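Local coordinates for protein xylanase inhibitor TL-XI (Triticum aestivum, PDB 3G7M) that inhibits xylanases noncompetitively as a member of the small thaumatin-like protein family, probably as part of plant defence, at residues G78-P83 and T103-N108; L113-G118 and K136-A141; V13-A18 and G26-H31; G44-W49 and A87-L92; L3-R8 and L145-C150. The protein carries 4 engineered substitutions. One frame throughout, in Å; residues are numbered along the deposited sequence.

The five contacts exemplify how a thaumatin-like beta sandwich is built. Contacts 3 and 4 lie in its antiparallel sheet, where strands 13-19 and 44-52 are neighbours and A18 O is 2.6 Å from Y47 N, probably a hydrogen bond. Contact 5 belongs to the mixed sheet opposite, and the two layers meet where I48 CG2 lies 3.9 Å from I5 CD1. Contact 2 ties the sheets covalently; contact 1, about 25 Å away between centres, joins loops on the other side of the chain's centre. A sodium ion lies about 6 Å from the W14 side chain (contact 3), and a glycerol, probably from the crystallisation liquor, about 3 Å from that of S45 (contact 4).

Contact 1 of 5, residues G78-P83 and T103-N108; sequences GNPAVP and TLKGFN
Two connecting loops of the thaumatin-like sandwich meet here, K105 of one reaching across to N79, P80 and V82 of the other, which leads through a cis-proline, P83, toward strand 86-91. The lysine chain is bent at chi2 (-81°) and again at chi4 (72°); the second bend brings NZ to the side-chain oxygen of N79, with K105 NZ and N79 OD1 3.4 Å apart in a weak hydrogen bond. On the way it crosses V82 at about a right angle, K105 CD resting 4.0 Å from V82 CG2. Its tip also passes the P80 ring, where NZ comes within 4.1 Å of P80 CD. The backbone of K105 takes part too, its carbonyl oxygen facing the CA-H of P83. Beyond it the proline ring turns to the following residues, P83 CB lying 3.6 Å from F107 O. N108 closes this end with its CB beside P83 O, while its OD1 is held by the backbone N of T85. An alanine in place of K105 would probably leave N79 OD1 without its weak partner and open a gap beside V82 CG2. This is loop-to-loop packing around a cis-proline, between connections that enter different sheets of the sandwich.

Contact 2 of 5, residues L113-G118 and K136-A141; sequences LKCSSG and KSCSAA
C115 and C138 face each other across the gap between two sheets and close it with a disulfide, SG to SG 2.0 Å. The two side chains are turned alike on their own backbones: SG is anti to the backbone N in both, with chi1 -158° at C115 and -168° at C138. The CB of C115 is directed at the opposing segment, whereas that of C138 leaves its strand to one flank, and the bridge is completed by a left-handed twist about the sulfur-sulfur bond (chi3 -71°). This brings C115 CB and C138 CB within 3.5 Å of each other. The turn after C115 then curls round the sulfur of its partner. S117 lays its CB 3.4 Å from C138 SG and reaches past it, so that its OG comes alongside the methyl group of A140. G118 comes in beside the bridge too, its backbone N 3.6 Å from C138 SG, although that N-H is spent, weakly, on C115 O at 3.2 Å within the same turn. In the opposing segment the CB of S139 points away, and its OG bonds to N95 OD1. Y98 of strand 95-101 packs against both cysteines, and S143 touches them from the loop before strand 145-149. Between the two segments hydrogen bonding plays no part: strand 111-115 of the mixed sheet and strand 135-139, at the margin of the antiparallel one, are tied by a covalent bond, so this link between the layers would depend on the cysteines staying oxidised.

Contact 3 of 5, residues V13-A18 and G26-H31; sequences VWPAVA and GGTELH
The first torsions start W14 and E29 on the same course: the indole has CG anti to the carbonyl carbon (chi1 -82°), whereas E29 has CG anti to the backbone N (167°) and runs on extended. The two side chains point the same way, with ring and carboxylate planes 23° apart. W14 NE1 sits 3.4 Å from E29 CB, and W14 CZ2 lies 3.7 Å from E29 OE2. On the opposite side of the strand pair, the ring of P15 crosses L30 at about a right angle, P15 CG meeting L30 CD1 at 3.6 Å. The backbones form an antiparallel hairpin. V17 and G26 exchange a pair of bonds, V17 N to G26 O being 2.7 Å; V13 and L30 form the other, with L30 N 2.8 Å from V13 O. Midway T28 N reaches P15 O only weakly, at 3.4 Å, and P15 has no N-H to return; T28 O faces P15 CD at 3.3 Å. Strand 44-52 flanks the other edge, where R51 NE bonds to W14 O. Chemically, proline removes one of the two bonds this pair could form, the other is weak, and carbon-bound hydrogens, W14 CA-H among them, meet T28 O instead.

Contact 4 of 5, residues G44-W49 and A87-L92; sequences GSQYIW and AEVSVL
The Y47 ring meets the neighbouring strand through its CD1-CE1 side: A87 O lies at the ring edge near its plane, while E88 CG approaches Y47 CE1 to 3.8 Å from an oblique direction. The carboxylate of E88 stands steeply to that ring, their planes 80° apart. A bend at chi2 (-97°) takes CD away from the tyrosine, and the group spans to S45, whose CB is 3.6 Å from E88 OE2. That oxygen also accepts, on its syn lone pair, the hydroxyl of S90, with S90 OG to E88 OE2 at 3.0 Å. An alanine at E88 would probably leave the S90 hydroxyl without this acceptor and open a gap beside Y47 CE1 and S45 CB. The opposite face, with A87, V89, V91 and I48, is largely apolar, though Q46 also lies on it; I48 CD1 meets V89 CG2 at 3.8 Å, and M111 and L113 of strand 111-115 pack on A87. Antiparallel backbone bonds hold the strands in step, Q46 N to V89 O at 2.8 Å among them. The strand pair is thus two-sided: a polar face where a serine probably steadies a glutamate, and a mainly apolar face turned to the sandwich interior.

Contact 5 of 5, residues L3-R8 and L145-C150; sequences LTITNR and LQIVFC
I5 and F149 form the apolar centre of a parallel strand pair in the mixed sheet of the thaumatin-like sandwich, where the first strand of the chain lies beside the last. Their side chains cross obliquely, with I5 CG2 3.4 Å from F149 CE2. The isoleucine has CG1 anti to its carbonyl carbon (chi1 -64°), which sets that branch beside I147, pointing the same way, I5 CG1 to I147 CG1 3.9 Å. L3 extends the row, its CD1 3.7 Å from L145 CB. P15 and V17 of the antiparallel sheet pack over I5, and V13 over F149, so this face is the sandwich interior. Backbone bonds alternate along the pair, as parallel strands require: T6 N gives to I147 O at 2.7 Å, and F149 N to T6 O at 2.9 Å. Outward, the opposite face carries polar groups. Q146 NE2 donates to T6 OG1, 3.3 Å away, almost straight (169°) and with the oxygen in the amide plane; T6 OG1 has a further, weak partner in S35 OG. A water bridges T4 OG1 and L145 O, donating to the carbonyl. At the C-terminal end N7 is held elsewhere, its ND2 by F11 O, and C150 is disulfide-bonded to C9. The extended R8 chain passes V148, whose CG1 sits at the guanidinium edge, in its plane, 4.0 Å from R8 NH1.

Contact 1 of 5, residues G78-P83 and T103-N108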
# COMPACT_ATOMS: atom_id res chain seq x y z
N GLY A 78 -2.09 -9.28 7.82
CA GLY A 78 -1.30 -8.07 7.94
C GLY A 78 0.16 -8.41 8.02
O GLY A 78 1.01 -7.49 8.13
N ASN A 79 0.47 -9.73 7.95
CA ASN A 79 1.86 -10.17 7.89
C ASN A 79 2.31 -10.83 6.58
O ASN A 79 2.47 -12.06 6.53
CB ASN A 79 2.17 -11.09 9.06
CG ASN A 79 1.85 -10.43 10.37
OD1 ASN A 79 2.14 -9.25 10.57
ND2 ASN A 79 1.23 -11.19 11.29
N PRO A 80 2.51 -10.01 5.51
CA PRO A 80 3.05 -10.57 4.27
C PRO A 80 4.53 -10.96 4.42
O PRO A 80 5.19 -10.55 5.40
CB PRO A 80 2.88 -9.42 3.24
CG PRO A 80 2.78 -8.16 4.07
CD PRO A 80 2.13 -8.55 5.39
N ALA A 81 5.04 -11.74 3.46
CA ALA A 81 6.42 -12.23 3.52
C ALA A 81 7.46 -11.09 3.34
O ALA A 81 7.31 -10.19 2.50
CB ALA A 81 6.61 -13.33 2.46
N VAL A 82 8.52 -11.17 4.14
CA VAL A 82 9.73 -10.35 3.98
C VAL A 82 10.46 -10.74 2.65
O VAL A 82 10.63 -11.93 2.35
CB VAL A 82 10.68 -10.57 5.25
CG1 VAL A 82 12.03 -9.82 5.17
CG2 VAL A 82 9.94 -10.21 6.55
N PRO A 83 10.91 -9.75 1.87
CA PRO A 83 10.83 -8.36 2.20
C PRO A 83 9.58 -7.75 1.61
O PRO A 83 9.04 -8.28 0.62
CB PRO A 83 12.07 -7.79 1.52
CG PRO A 83 12.30 -8.67 0.32
CD PRO A 83 11.59 -9.96 0.57
N THR A 103 11.90 -0.63 6.89
CA THR A 103 12.85 -1.19 7.81
C THR A 103 12.23 -2.35 8.57
O THR A 103 12.94 -3.32 8.92
CB THR A 103 13.41 -0.12 8.76
OG1 THR A 103 13.62 1.08 8.01
CG2 THR A 103 14.77 -0.55 9.38
N LEU A 104 10.93 -2.27 8.83
CA LEU A 104 10.27 -3.24 9.71
C LEU A 104 10.17 -4.61 9.08
O LEU A 104 10.44 -5.63 9.75
CB LEU A 104 8.89 -2.73 10.14
CG LEU A 104 7.95 -3.79 10.71
CD1 LEU A 104 8.40 -4.24 12.09
CD2 LEU A 104 6.51 -3.28 10.75
N LYS A 105 9.79 -4.63 7.78
CA LYS A 105 9.54 -5.87 7.07
C LYS A 105 10.42 -5.93 5.83
O LYS A 105 10.21 -6.80 4.95
CB LYS A 105 8.06 -5.99 6.64
CG LYS A 105 6.99 -6.38 7.71
CD LYS A 105 6.96 -7.87 7.96
CE LYS A 105 5.99 -8.24 9.07
NZ LYS A 105 4.60 -8.07 8.59
N GLY A 106 11.37 -5.01 5.74
CA GLY A 106 12.33 -4.97 4.63
C GLY A 106 11.94 -3.98 3.56
O GLY A 106 11.21 -3.02 3.84
N PHE A 107 12.40 -4.21 2.33
CA PHE A 107 12.10 -3.33 1.20
C PHE A 107 12.02 -4.12 -0.07
O PHE A 107 12.93 -4.89 -0.37
CB PHE A 107 13.21 -2.31 1.06
CG PHE A 107 13.08 -1.43 -0.14
CD1 PHE A 107 13.72 -1.75 -1.33
CD2 PHE A 107 12.35 -0.27 -0.06
CE1 PHE A 107 13.60 -0.95 -2.43
CE2 PHE A 107 12.23 0.54 -1.16
CZ PHE A 107 12.86 0.21 -2.35
N ASN A 108 10.93 -3.92 -0.82
CA ASN A 108 10.76 -4.59 -2.13
C ASN A 108 10.49 -3.65 -3.27
O ASN A 108 11.07 -3.78 -4.32
CB ASN A 108 9.67 -5.66 -2.07
CG ASN A 108 8.29 -5.09 -1.84
OD1 ASN A 108 8.13 -4.06 -1.20
ND2 ASN A 108 7.28 -5.78 -2.34

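Contact 2 of 5, residues L113-G118 and K136-A141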
# COMPACT_ATOMS: atom_id res chain seq x y z
N LEU A 113 3.98 8.19 -0.84
CA LEU A 113 2.64 8.50 -0.35
C LEU A 113 2.47 10.00 -0.40
O LEU A 113 3.31 10.75 0.14
CB LEU A 113 2.45 8.01 1.08
CG LEU A 113 2.35 6.48 1.25
CD1 LEU A 113 3.72 5.77 1.08
CD2 LEU A 113 1.78 6.14 2.62
N LYS A 114 1.42 10.45 -1.07
CA LYS A 114 1.12 11.88 -1.13
C LYS A 114 -0.37 12.26 -1.04
O LYS A 114 -1.25 11.51 -1.44
CB LYS A 114 1.81 12.56 -2.34
CG LYS A 114 1.49 11.94 -3.69
CD LYS A 114 2.32 12.56 -4.82
CE LYS A 114 3.72 11.96 -4.82
NZ LYS A 114 4.49 12.45 -5.98
N CYS A 115 -0.62 13.46 -0.50
CA CYS A 115 -1.94 14.01 -0.41
C CYS A 115 -2.02 15.34 -1.13
O CYS A 115 -1.05 16.11 -1.13
CB CYS A 115 -2.33 14.20 1.05
SG CYS A 115 -4.10 14.25 1.27
N SER A 116 -3.19 15.60 -1.74
CA SER A 116 -3.42 16.84 -2.47
C SER A 116 -3.45 18.06 -1.54
O SER A 116 -3.35 19.21 -1.99
CB SER A 116 -4.71 16.73 -3.29
OG SER A 116 -5.84 16.47 -2.47
N SER A 117 -3.58 17.79 -0.24
CA SER A 117 -3.59 18.80 0.80
C SER A 117 -2.35 18.71 1.71
O SER A 117 -2.04 19.65 2.47
CB SER A 117 -4.86 18.66 1.65
OG SER A 117 -5.97 18.88 0.81
N GLY A 118 -1.65 17.58 1.60
CA GLY A 118 -0.52 17.37 2.46
C GLY A 118 0.77 17.40 1.71
O GLY A 118 0.79 17.65 0.50
N LYS A 136 2.93 11.76 7.53
CA LYS A 136 2.47 13.12 7.34
C LYS A 136 0.96 13.15 7.52
O LYS A 136 0.31 12.09 7.42
CB LYS A 136 2.89 13.63 5.96
CG LYS A 136 4.39 13.94 5.80
CD LYS A 136 4.81 15.22 6.52
CE LYS A 136 6.33 15.45 6.45
NZ LYS A 136 6.66 16.91 6.78
N SER A 137 0.40 14.33 7.78
CA SER A 137 -1.04 14.48 7.95
C SER A 137 -1.66 15.27 6.79
O SER A 137 -1.02 16.15 6.20
CB SER A 137 -1.37 15.12 9.32
OG SER A 137 -0.63 16.33 9.55
N CYS A 138 -2.91 14.94 6.46
CA CYS A 138 -3.66 15.59 5.40
C CYS A 138 -5.05 15.89 5.91
O CYS A 138 -5.71 15.00 6.44
CB CYS A 138 -3.80 14.64 4.22
SG CYS A 138 -4.38 15.53 2.84
N SER A 139 -5.51 17.14 5.73
CA SER A 139 -6.74 17.59 6.39
C SER A 139 -7.51 18.53 5.46
O SER A 139 -7.40 19.77 5.58
CB SER A 139 -6.40 18.25 7.79
OG SER A 139 -7.55 18.63 8.57
N ALA A 140 -8.27 17.96 4.50
CA ALA A 140 -9.22 18.83 3.76
C ALA A 140 -10.60 18.18 3.52
O ALA A 140 -10.76 16.94 3.63
CB ALA A 140 -8.62 19.33 2.42
N ALA A 141 -11.58 19.04 3.19
CA ALA A 141 -12.94 18.58 2.91
C ALA A 141 -13.00 17.63 1.69
O ALA A 141 -13.71 16.62 1.74
CB ALA A 141 -13.93 19.78 2.74

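Contact 3 of 5, residues V13-A18 and G26-H31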
# COMPACT_ATOMS: atom_id res chain seq x y z
N VAL A 13 2.70 -4.81 -10.83
CA VAL A 13 2.57 -5.00 -9.38
C VAL A 13 1.12 -5.30 -8.93
O VAL A 13 0.15 -4.88 -9.59
CB VAL A 13 3.14 -3.85 -8.55
CG1 VAL A 13 4.47 -3.42 -9.10
CG2 VAL A 13 2.20 -2.72 -8.52
N TRP A 14 1.01 -6.02 -7.80
CA TRP A 14 -0.27 -6.47 -7.26
C TRP A 14 -0.55 -5.80 -5.91
O TRP A 14 -0.18 -6.35 -4.87
CB TRP A 14 -0.27 -8.01 -7.11
CG TRP A 14 -0.58 -8.77 -8.39
CD1 TRP A 14 -1.82 -9.25 -8.81
CD2 TRP A 14 0.34 -9.13 -9.42
NE1 TRP A 14 -1.70 -9.87 -10.02
CE2 TRP A 14 -0.39 -9.82 -10.42
CE3 TRP A 14 1.71 -8.93 -9.59
CZ2 TRP A 14 0.21 -10.32 -11.58
CZ3 TRP A 14 2.32 -9.44 -10.75
CH2 TRP A 14 1.56 -10.13 -11.73
N PRO A 15 -1.18 -4.62 -5.91
CA PRO A 15 -1.40 -3.90 -4.66
C PRO A 15 -2.33 -4.66 -3.73
O PRO A 15 -3.23 -5.34 -4.21
CB PRO A 15 -2.08 -2.59 -5.12
CG PRO A 15 -1.74 -2.46 -6.52
CD PRO A 15 -1.66 -3.85 -7.07
N ALA A 16 -2.11 -4.55 -2.42
CA ALA A 16 -2.93 -5.22 -1.45
C ALA A 16 -3.25 -4.25 -0.37
O ALA A 16 -2.37 -3.60 0.18
CB ALA A 16 -2.24 -6.40 -0.90
N VAL A 17 -4.54 -4.17 -0.06
CA VAL A 17 -4.99 -3.34 1.01
C VAL A 17 -5.63 -4.27 2.04
O VAL A 17 -6.52 -5.06 1.71
CB VAL A 17 -5.97 -2.25 0.50
CG1 VAL A 17 -6.42 -1.31 1.64
CG2 VAL A 17 -5.34 -1.45 -0.61
N ALA A 18 -5.17 -4.16 3.29
CA ALA A 18 -5.80 -4.81 4.45
C ALA A 18 -5.86 -3.88 5.68
O ALA A 18 -4.86 -3.28 6.01
CB ALA A 18 -5.08 -6.13 4.79
N GLY A 26 -8.09 -6.98 0.40
CA GLY A 26 -8.35 -7.04 -1.02
C GLY A 26 -7.21 -6.46 -1.84
O GLY A 26 -6.30 -5.79 -1.32
N GLY A 27 -7.29 -6.69 -3.16
CA GLY A 27 -6.37 -6.03 -4.07
C GLY A 27 -6.72 -6.21 -5.53
O GLY A 27 -7.81 -6.72 -5.90
N THR A 28 -5.76 -5.83 -6.38
CA THR A 28 -5.91 -5.95 -7.81
C THR A 28 -4.59 -6.29 -8.54
O THR A 28 -3.51 -6.44 -7.93
CB THR A 28 -6.58 -4.70 -8.37
OG1 THR A 28 -7.02 -4.96 -9.70
CG2 THR A 28 -5.63 -3.53 -8.38
N GLU A 29 -4.70 -6.44 -9.85
CA GLU A 29 -3.53 -6.56 -10.68
C GLU A 29 -3.33 -5.19 -11.35
O GLU A 29 -4.26 -4.66 -12.01
CB GLU A 29 -3.74 -7.70 -11.69
CG GLU A 29 -2.72 -7.76 -12.85
CD GLU A 29 -3.03 -8.93 -13.76
OE1 GLU A 29 -4.24 -9.29 -13.87
OE2 GLU A 29 -2.08 -9.50 -14.35
N LEU A 30 -2.15 -4.60 -11.17
CA LEU A 30 -1.84 -3.34 -11.84
C LEU A 30 -0.69 -3.44 -12.84
O LEU A 30 0.46 -3.53 -12.45
CB LEU A 30 -1.56 -2.23 -10.84
CG LEU A 30 -2.76 -1.60 -10.14
CD1 LEU A 30 -2.29 -0.40 -9.37
CD2 LEU A 30 -3.88 -1.20 -11.09
N HIS A 31 -1.02 -3.39 -14.13
CA HIS A 31 -0.01 -3.31 -15.17
C HIS A 31 0.72 -1.98 -15.09
O HIS A 31 0.21 -1.02 -14.55
CB HIS A 31 -0.65 -3.49 -16.55
CG HIS A 31 -1.25 -4.85 -16.75
ND1 HIS A 31 -2.60 -5.10 -16.55
CD2 HIS A 31 -0.69 -6.03 -17.10
CE1 HIS A 31 -2.84 -6.38 -16.79
NE2 HIS A 31 -1.70 -6.97 -17.13

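Contact 4 of 5, residues G44-W49 and A87-L92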
# COMPACT_ATOMS: atom_id res chain seq x y z
N GLY A 44 -10.70 4.17 10.91
CA GLY A 44 -9.85 2.99 10.83
C GLY A 44 -8.52 3.22 10.14
O GLY A 44 -8.26 4.29 9.57
N SER A 45 -7.67 2.20 10.19
CA SER A 45 -6.40 2.27 9.47
C SER A 45 -6.20 1.02 8.61
O SER A 45 -6.74 -0.06 8.92
CB SER A 45 -5.21 2.50 10.42
OG SER A 45 -5.34 1.73 11.62
N GLN A 46 -5.44 1.18 7.52
CA GLN A 46 -5.27 0.14 6.53
C GLN A 46 -3.80 0.01 6.22
O GLN A 46 -3.08 1.02 6.20
CB GLN A 46 -6.03 0.50 5.26
CG GLN A 46 -7.50 0.78 5.44
CD GLN A 46 -8.06 1.66 4.33
OE1 GLN A 46 -7.55 2.75 4.06
NE2 GLN A 46 -9.14 1.19 3.68
N TYR A 47 -3.35 -1.22 5.97
CA TYR A 47 -2.00 -1.47 5.47
C TYR A 47 -2.14 -1.50 3.97
O TYR A 47 -3.14 -2.05 3.45
CB TYR A 47 -1.45 -2.83 5.95
CG TYR A 47 -0.95 -2.85 7.37
CD1 TYR A 47 -0.05 -1.88 7.82
CD2 TYR A 47 -1.36 -3.87 8.27
CE1 TYR A 47 0.42 -1.90 9.12
CE2 TYR A 47 -0.90 -3.90 9.58
CZ TYR A 47 -0.01 -2.92 10.01
OH TYR A 47 0.43 -2.94 11.34
N ILE A 48 -1.13 -0.93 3.28
CA ILE A 48 -1.13 -0.92 1.83
C ILE A 48 0.26 -1.31 1.41
O ILE A 48 1.25 -0.69 1.84
CB ILE A 48 -1.49 0.51 1.29
CG1 ILE A 48 -2.93 0.85 1.67
CG2 ILE A 48 -1.27 0.64 -0.23
CD1 ILE A 48 -3.29 2.28 1.50
N TRP A 49 0.36 -2.34 0.58
CA TRP A 49 1.65 -2.76 0.03
C TRP A 49 1.50 -3.34 -1.36
O TRP A 49 0.43 -3.82 -1.71
CB TRP A 49 2.34 -3.78 0.95
CG TRP A 49 1.68 -5.13 0.98
CD1 TRP A 49 2.00 -6.19 0.22
CD2 TRP A 49 0.59 -5.53 1.82
NE1 TRP A 49 1.19 -7.26 0.53
CE2 TRP A 49 0.31 -6.88 1.50
CE3 TRP A 49 -0.16 -4.89 2.81
CZ2 TRP A 49 -0.71 -7.60 2.13
CZ3 TRP A 49 -1.17 -5.60 3.42
CH2 TRP A 49 -1.44 -6.94 3.08
N ALA A 87 3.12 0.53 3.72
CA ALA A 87 2.46 1.79 3.87
C ALA A 87 1.22 1.64 4.77
O ALA A 87 0.47 0.65 4.65
CB ALA A 87 2.07 2.30 2.54
N GLU A 88 1.02 2.61 5.67
CA GLU A 88 -0.13 2.65 6.60
C GLU A 88 -0.94 3.93 6.41
O GLU A 88 -0.40 5.03 6.39
CB GLU A 88 0.36 2.56 8.06
CG GLU A 88 -0.53 1.80 9.02
CD GLU A 88 -1.44 2.69 9.83
OE1 GLU A 88 -1.64 2.42 11.03
OE2 GLU A 88 -2.03 3.63 9.25
N VAL A 89 -2.25 3.79 6.29
CA VAL A 89 -3.11 4.96 6.17
C VAL A 89 -4.20 4.86 7.22
O VAL A 89 -4.96 3.88 7.20
CB VAL A 89 -3.74 5.05 4.72
CG1 VAL A 89 -4.85 6.11 4.64
CG2 VAL A 89 -2.66 5.32 3.68
N SER A 90 -4.26 5.85 8.13
CA SER A 90 -5.36 5.98 9.11
C SER A 90 -6.35 7.07 8.68
O SER A 90 -5.96 8.12 8.17
CB SER A 90 -4.84 6.26 10.52
OG SER A 90 -3.82 5.35 10.92
N VAL A 91 -7.64 6.82 8.90
CA VAL A 91 -8.65 7.81 8.55
C VAL A 91 -9.51 8.22 9.76
O VAL A 91 -9.99 7.37 10.50
CB VAL A 91 -9.55 7.28 7.42
CG1 VAL A 91 -10.56 8.35 6.94
CG2 VAL A 91 -8.69 6.80 6.24
N LEU A 92 -9.65 9.54 9.98
CA LEU A 92 -10.81 10.12 10.70
C LEU A 92 -11.85 10.64 9.67
O LEU A 92 -11.51 10.91 8.52
CB LEU A 92 -10.41 11.28 11.64
CG LEU A 92 -11.63 11.98 12.37
CD1 LEU A 92 -12.36 11.06 13.40
CD2 LEU A 92 -11.21 13.30 13.11

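Contact 5 of 5, residues L3-R8 and L145-C150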
# COMPACT_ATOMS: atom_id res chain seq x y z
N LEU A 3 -8.96 7.65 -2.52
CA LEU A 3 -7.65 6.94 -2.49
C LEU A 3 -7.27 6.34 -3.86
O LEU A 3 -8.09 5.70 -4.54
CB LEU A 3 -7.64 5.84 -1.42
CG LEU A 3 -6.36 4.97 -1.34
CD1 LEU A 3 -5.26 5.78 -0.77
CD2 LEU A 3 -6.57 3.73 -0.47
N THR A 4 -6.03 6.55 -4.28
CA THR A 4 -5.61 6.08 -5.59
C THR A 4 -4.27 5.42 -5.42
O THR A 4 -3.35 6.02 -4.87
CB THR A 4 -5.52 7.27 -6.63
OG1 THR A 4 -6.69 8.10 -6.52
CG2 THR A 4 -5.39 6.76 -8.08
N ILE A 5 -4.14 4.18 -5.87
CA ILE A 5 -2.84 3.48 -5.87
C ILE A 5 -2.34 3.30 -7.30
O ILE A 5 -2.97 2.64 -8.12
CB ILE A 5 -2.92 2.13 -5.13
CG1 ILE A 5 -3.24 2.35 -3.65
CG2 ILE A 5 -1.63 1.33 -5.29
CD1 ILE A 5 -3.95 1.16 -3.03
N THR A 6 -1.19 3.90 -7.60
CA THR A 6 -0.66 3.97 -8.96
C THR A 6 0.63 3.14 -9.07
O THR A 6 1.50 3.18 -8.19
CB THR A 6 -0.38 5.42 -9.38
OG1 THR A 6 -1.57 6.21 -9.23
CG2 THR A 6 0.11 5.50 -10.82
N ASN A 7 0.73 2.40 -10.17
CA ASN A 7 1.94 1.63 -10.48
C ASN A 7 2.79 2.29 -11.56
O ASN A 7 2.39 2.31 -12.73
CB ASN A 7 1.57 0.20 -10.86
CG ASN A 7 2.77 -0.63 -11.21
OD1 ASN A 7 3.86 -0.40 -10.69
ND2 ASN A 7 2.57 -1.61 -12.09
N ARG A 8 3.94 2.86 -11.13
CA ARG A 8 4.88 3.52 -12.07
C ARG A 8 6.16 2.69 -12.39
O ARG A 8 7.11 3.20 -13.01
CB ARG A 8 5.21 4.97 -11.65
CG ARG A 8 4.17 5.97 -12.16
CD ARG A 8 4.55 7.47 -12.06
NE ARG A 8 3.56 8.29 -12.82
CZ ARG A 8 2.43 8.81 -12.31
NH1 ARG A 8 2.13 8.67 -11.01
NH2 ARG A 8 1.59 9.51 -13.10
N LEU A 145 -5.80 11.20 -1.68
CA LEU A 145 -4.61 10.41 -1.36
C LEU A 145 -4.08 9.61 -2.55
O LEU A 145 -4.87 8.99 -3.31
CB LEU A 145 -4.93 9.42 -0.25
CG LEU A 145 -4.99 9.94 1.19
CD1 LEU A 145 -5.43 8.83 2.10
CD2 LEU A 145 -3.62 10.44 1.63
N GLN A 146 -2.73 9.60 -2.68
CA GLN A 146 -2.06 8.84 -3.74
C GLN A 146 -0.85 8.04 -3.23
O GLN A 146 0.06 8.57 -2.61
CB GLN A 146 -1.64 9.77 -4.87
CG GLN A 146 -1.32 9.03 -6.17
CD GLN A 146 -1.16 9.97 -7.36
OE1 GLN A 146 -1.06 11.21 -7.19
NE2 GLN A 146 -1.14 9.39 -8.57
N ILE A 147 -0.87 6.73 -3.51
CA ILE A 147 0.27 5.88 -3.29
C ILE A 147 0.88 5.55 -4.65
O ILE A 147 0.21 5.04 -5.54
CB ILE A 147 -0.13 4.59 -2.61
CG1 ILE A 147 -1.14 4.85 -1.49
CG2 ILE A 147 1.07 3.87 -2.11
CD1 ILE A 147 -0.61 5.59 -0.29
N VAL A 148 2.15 5.86 -4.83
CA VAL A 148 2.82 5.53 -6.09
C VAL A 148 3.89 4.45 -5.82
O VAL A 148 4.68 4.52 -4.84
CB VAL A 148 3.42 6.82 -6.81
CG1 VAL A 148 3.93 6.51 -8.21
CG2 VAL A 148 2.39 7.93 -6.88
N PHE A 149 3.91 3.45 -6.69
CA PHE A 149 5.04 2.53 -6.80
C PHE A 149 5.98 2.98 -7.90
O PHE A 149 5.53 3.31 -9.00
CB PHE A 149 4.59 1.08 -7.06
CG PHE A 149 3.66 0.53 -5.99
CD1 PHE A 149 4.16 0.10 -4.79
CD2 PHE A 149 2.28 0.48 -6.19
CE1 PHE A 149 3.34 -0.37 -3.83
CE2 PHE A 149 1.46 -0.00 -5.21
CZ PHE A 149 2.00 -0.43 -4.04
N CYS A 150 7.28 2.97 -7.58
CA CYS A 150 8.36 3.46 -8.43
C CYS A 150 8.08 4.91 -8.85
O CYS A 150 7.84 5.19 -10.03
CB CYS A 150 8.64 2.53 -9.64
SG CYS A 150 8.83 0.73 -9.24
O HOH W 1 -6.19 10.24 -5.32